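Local coordinates for LPG0439 HIT-related domain-containing protein (Legionella pneumophila subsp. pneumophila, PDB 5L0L) that is of unknown function but carries a HIT-related domain, and so may resemble the nucleotide-binding hydrolases and transferases of the HIT superfamily, at residues I51-L56 / N80-L85. Sequence-based numbering, arbitrary orientation.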
ATOM      1  N   ILE A  51      10.964  -2.452  -5.248  1.00 12.36           N
ATOM      2  CA  ILE A  51      11.061  -1.144  -5.889  1.00 12.52           C
ATOM      3  C   ILE A  51      10.559  -0.048  -4.953  1.00 12.81           C
ATOM      4  O   ILE A  51       9.842  -0.313  -3.985  1.00 12.83           O
ATOM      5  CB  ILE A  51      10.290  -1.068  -7.218  1.00 12.57           C
ATOM      6  CG1 ILE A  51       8.806  -1.327  -6.996  1.00 12.66           C
ATOM      7  CG2 ILE A  51      10.933  -1.999  -8.248  1.00 12.58           C
ATOM      8  CD1 ILE A  51       7.934  -1.029  -8.194  1.00 12.91           C
ATOM      9  N   ILE A  52      10.986   1.172  -5.238  1.00 13.22           N
ATOM     10  CA  ILE A  52      10.436   2.383  -4.603  1.00 13.69           C
ATOM     11  C   ILE A  52       9.786   3.199  -5.718  1.00 14.02           C
ATOM     12  O   ILE A  52      10.390   3.425  -6.773  1.00 14.05           O
ATOM     13  CB  ILE A  52      11.529   3.218  -3.946  1.00 14.01           C
ATOM     14  CG1 ILE A  52      12.308   2.385  -2.915  1.00 14.06           C
ATOM     15  CG2 ILE A  52      10.939   4.479  -3.286  1.00 14.39           C
ATOM     16  CD1 ILE A  52      13.620   3.022  -2.482  1.00 14.49           C
ATOM     17  N   ILE A  53       8.551   3.615  -5.488  1.00 14.46           N
ATOM     18  CA  ILE A  53       7.830   4.488  -6.379  1.00 14.98           C
ATOM     19  C   ILE A  53       7.734   5.792  -5.618  1.00 15.76           C
ATOM     20  O   ILE A  53       7.213   5.806  -4.483  1.00 15.67           O
ATOM     21  CB  ILE A  53       6.420   3.954  -6.674  1.00 15.03           C
ATOM     22  CG1 ILE A  53       6.522   2.554  -7.285  1.00 14.86           C
ATOM     23  CG2 ILE A  53       5.660   4.947  -7.578  1.00 15.38           C
ATOM     24  CD1 ILE A  53       5.183   1.918  -7.608  1.00 15.08           C
ATOM     25  N   ARG A  54       8.275   6.861  -6.218  1.00 16.64           N
ATOM     26  CA  ARG A  54       8.445   8.126  -5.537  1.00 17.62           C
ATOM     27  C   ARG A  54       7.925   9.302  -6.361  1.00 18.17           C
ATOM     28  O   ARG A  54       8.146   9.383  -7.570  1.00 17.95           O
ATOM     29  CB  ARG A  54       9.921   8.319  -5.158  1.00 18.41           C
ATOM     30  CG  ARG A  54      10.287   9.698  -4.612  1.00 19.59           C
ATOM     31  CD  ARG A  54      10.723  10.605  -5.722  1.00 20.61           C
ATOM     32  NE  ARG A  54      11.235  11.906  -5.252  1.00 22.01           N
ATOM     33  CZ  ARG A  54      12.521  12.197  -5.010  1.00 23.02           C
ATOM     34  NH1 ARG A  54      13.501  11.302  -5.163  1.00 23.33           N
ATOM     35  NH2 ARG A  54      12.825  13.416  -4.614  1.00 24.21           N
ATOM     36  N   TYR A  55       7.231  10.208  -5.683  1.00 18.82           N
ATOM     37  CA  TYR A  55       6.723  11.413  -6.330  1.00 19.77           C
ATOM     38  C   TYR A  55       7.866  12.412  -6.398  1.00 20.56           C
ATOM     39  O   TYR A  55       8.409  12.793  -5.359  1.00 20.75           O
ATOM     40  CB  TYR A  55       5.587  11.983  -5.479  1.00 20.21           C
ATOM     41  CG  TYR A  55       5.056  13.321  -5.925  1.00 20.97           C
ATOM     42  CD1 TYR A  55       4.726  13.556  -7.252  1.00 21.04           C
ATOM     43  CD2 TYR A  55       4.823  14.335  -4.988  1.00 21.70           C
ATOM     44  CE1 TYR A  55       4.220  14.808  -7.652  1.00 21.80           C
ATOM     45  CE2 TYR A  55       4.303  15.573  -5.379  1.00 22.40           C
ATOM     46  CZ  TYR A  55       4.029  15.801  -6.717  1.00 22.30           C
ATOM     47  OH  TYR A  55       3.490  17.040  -7.111  1.00 23.22           O
ATOM     48  N   LEU A  56       8.217  12.821  -7.608  1.00 21.28           N
ATOM     49  CA  LEU A  56       9.291  13.780  -7.836  1.00 22.53           C
ATOM     50  C   LEU A  56       8.798  15.220  -7.678  1.00 24.09           C
ATOM     51  O   LEU A  56       9.300  15.961  -6.849  1.00 24.30           O
ATOM     52  CB  LEU A  56       9.884  13.586  -9.245  1.00 22.33           C
ATOM     53  CG  LEU A  56      10.536  12.243  -9.536  1.00 21.73           C
ATOM     54  CD1 LEU A  56      10.699  11.999 -11.047  1.00 21.80           C
ATOM     55  CD2 LEU A  56      11.875  12.178  -8.830  1.00 21.87           C
ATOM     56  N   ASN A  80      -0.626   6.195  -6.448  1.00 17.68           N
ATOM     57  CA  ASN A  80      -1.388   4.956  -6.447  1.00 17.92           C
ATOM     58  C   ASN A  80      -1.694   4.429  -7.844  1.00 18.22           C
ATOM     59  O   ASN A  80      -1.785   3.229  -8.030  1.00 17.84           O
ATOM     60  CB  ASN A  80      -2.666   5.132  -5.620  1.00 18.33           C
ATOM     61  CG  ASN A  80      -2.376   5.218  -4.130  1.00 18.48           C
ATOM     62  OD1 ASN A  80      -1.227   5.300  -3.705  1.00 18.87           O
ATOM     63  ND2 ASN A  80      -3.404   5.136  -3.322  1.00 19.12           N
ATOM     64  N   ASP A  81      -1.868   5.325  -8.819  1.00 18.85           N
ATOM     65  CA  ASP A  81      -2.018   4.888 -10.222  1.00 19.72           C
ATOM     66  C   ASP A  81      -0.720   4.242 -10.735  1.00 18.74           C
ATOM     67  O   ASP A  81      -0.756   3.208 -11.413  1.00 18.80           O
ATOM     68  CB  ASP A  81      -2.379   6.071 -11.136  1.00 21.25           C
ATOM     69  CG  ASP A  81      -3.827   6.521 -11.007  1.00 23.23           C
ATOM     70  OD1 ASP A  81      -4.686   5.828 -10.401  1.00 24.25           O
ATOM     71  OD2 ASP A  81      -4.134   7.623 -11.570  1.00 25.10           O
ATOM     72  N   VAL A  82       0.414   4.884 -10.466  1.00 17.94           N
ATOM     73  CA  VAL A  82       1.710   4.326 -10.868  1.00 17.50           C
ATOM     74  C   VAL A  82       1.929   2.962 -10.177  1.00 16.83           C
ATOM     75  O   VAL A  82       2.410   1.985 -10.809  1.00 16.64           O
ATOM     76  CB  VAL A  82       2.863   5.290 -10.572  1.00 17.40           C
ATOM     77  CG1 VAL A  82       4.207   4.635 -10.896  1.00 17.23           C
ATOM     78  CG2 VAL A  82       2.713   6.565 -11.396  1.00 18.01           C
ATOM     79  N   ALA A  83       1.544   2.869  -8.893  1.00 16.41           N
ATOM     80  CA  ALA A  83       1.541   1.576  -8.207  1.00 15.96           C
ATOM     81  C   ALA A  83       0.677   0.530  -8.931  1.00 16.11           C
ATOM     82  O   ALA A  83       1.124  -0.595  -9.159  1.00 15.83           O
ATOM     83  CB  ALA A  83       1.163   1.726  -6.729  1.00 15.80           C
ATOM     84  N   SER A  84      -0.539   0.898  -9.330  1.00 16.40           N
ATOM     85  CA  SER A  84      -1.421  -0.029 -10.057  1.00 16.65           C
ATOM     86  C   SER A  84      -0.756  -0.560 -11.325  1.00 16.61           C
ATOM     87  O   SER A  84      -0.822  -1.768 -11.604  1.00 16.65           O
ATOM     88  CB  SER A  84      -2.739   0.656 -10.406  1.00 17.18           C
ATOM     89  OG  SER A  84      -3.419   1.034  -9.216  1.00 17.49           O
ATOM     90  N   LEU A  85      -0.096   0.328 -12.064  1.00 16.66           N
ATOM     91  CA  LEU A  85       0.677  -0.058 -13.266  1.00 16.77           C
ATOM     92  C   LEU A  85       1.780  -1.069 -12.899  1.00 16.39           C
ATOM     93  O   LEU A  85       1.876  -2.141 -13.481  1.00 16.24           O
ATOM     94  CB  LEU A  85       1.307   1.182 -13.922  1.00 17.01           C
ATOM     95  CG  LEU A  85       2.354   0.934 -15.016  1.00 17.24           C
ATOM     96  CD1 LEU A  85       1.755   0.119 -16.125  1.00 17.68           C
ATOM     97  CD2 LEU A  85       2.926   2.247 -15.557  1.00 17.60           C
TER
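Helix 73-92 packs on one face of the antiparallel sheet of this HIT-related domain, and Ile53 of strand 51-58 meets it through Val82 and Ala83. The beta-branched isoleucine suits a strand and sends two separate arms to the helix. Its methyl CG2 lies 3.6 Å from CG1 of Val82, the two side chains lying alongside each other but pointing opposite ways. The longer arm runs to the helix backbone, where CD1 of Ile53 comes to 3.7 Å from CA of Ala83. Alanine is small enough for that approach: it has a single methyl as its side chain, so that the CA of Ala83 itself meets the isoleucine methyl. CG1 of Ile53 stands anti to the carbonyl carbon (chi1 -58°) and chi2 is extended at 179°, which carries CD1 out to the helix while CG2 turns to the valine.

Sheet-on-helix layering of this kind is in keeping with the alpha+beta fold of HIT-like proteins. Strand 51-58 is an inner strand, hydrogen-bonded through its backbone to strands 35-41 and 128-134, whose Val39 and Met131 touch Val82 and Ala83 respectively; Leu79 and Met86 of the same helix also pack on Ile53. Away from the strand, the helix turns polar: the OG of Ser84 donates a hydrogen bond back to O of Asn80 at 3.0 Å, and the same oxygen also accepts the helical N-H of Ser84, so two donors hold it. Ser84, and Ala83 at the flank of the helix, pack on Asn80 of the second subunit.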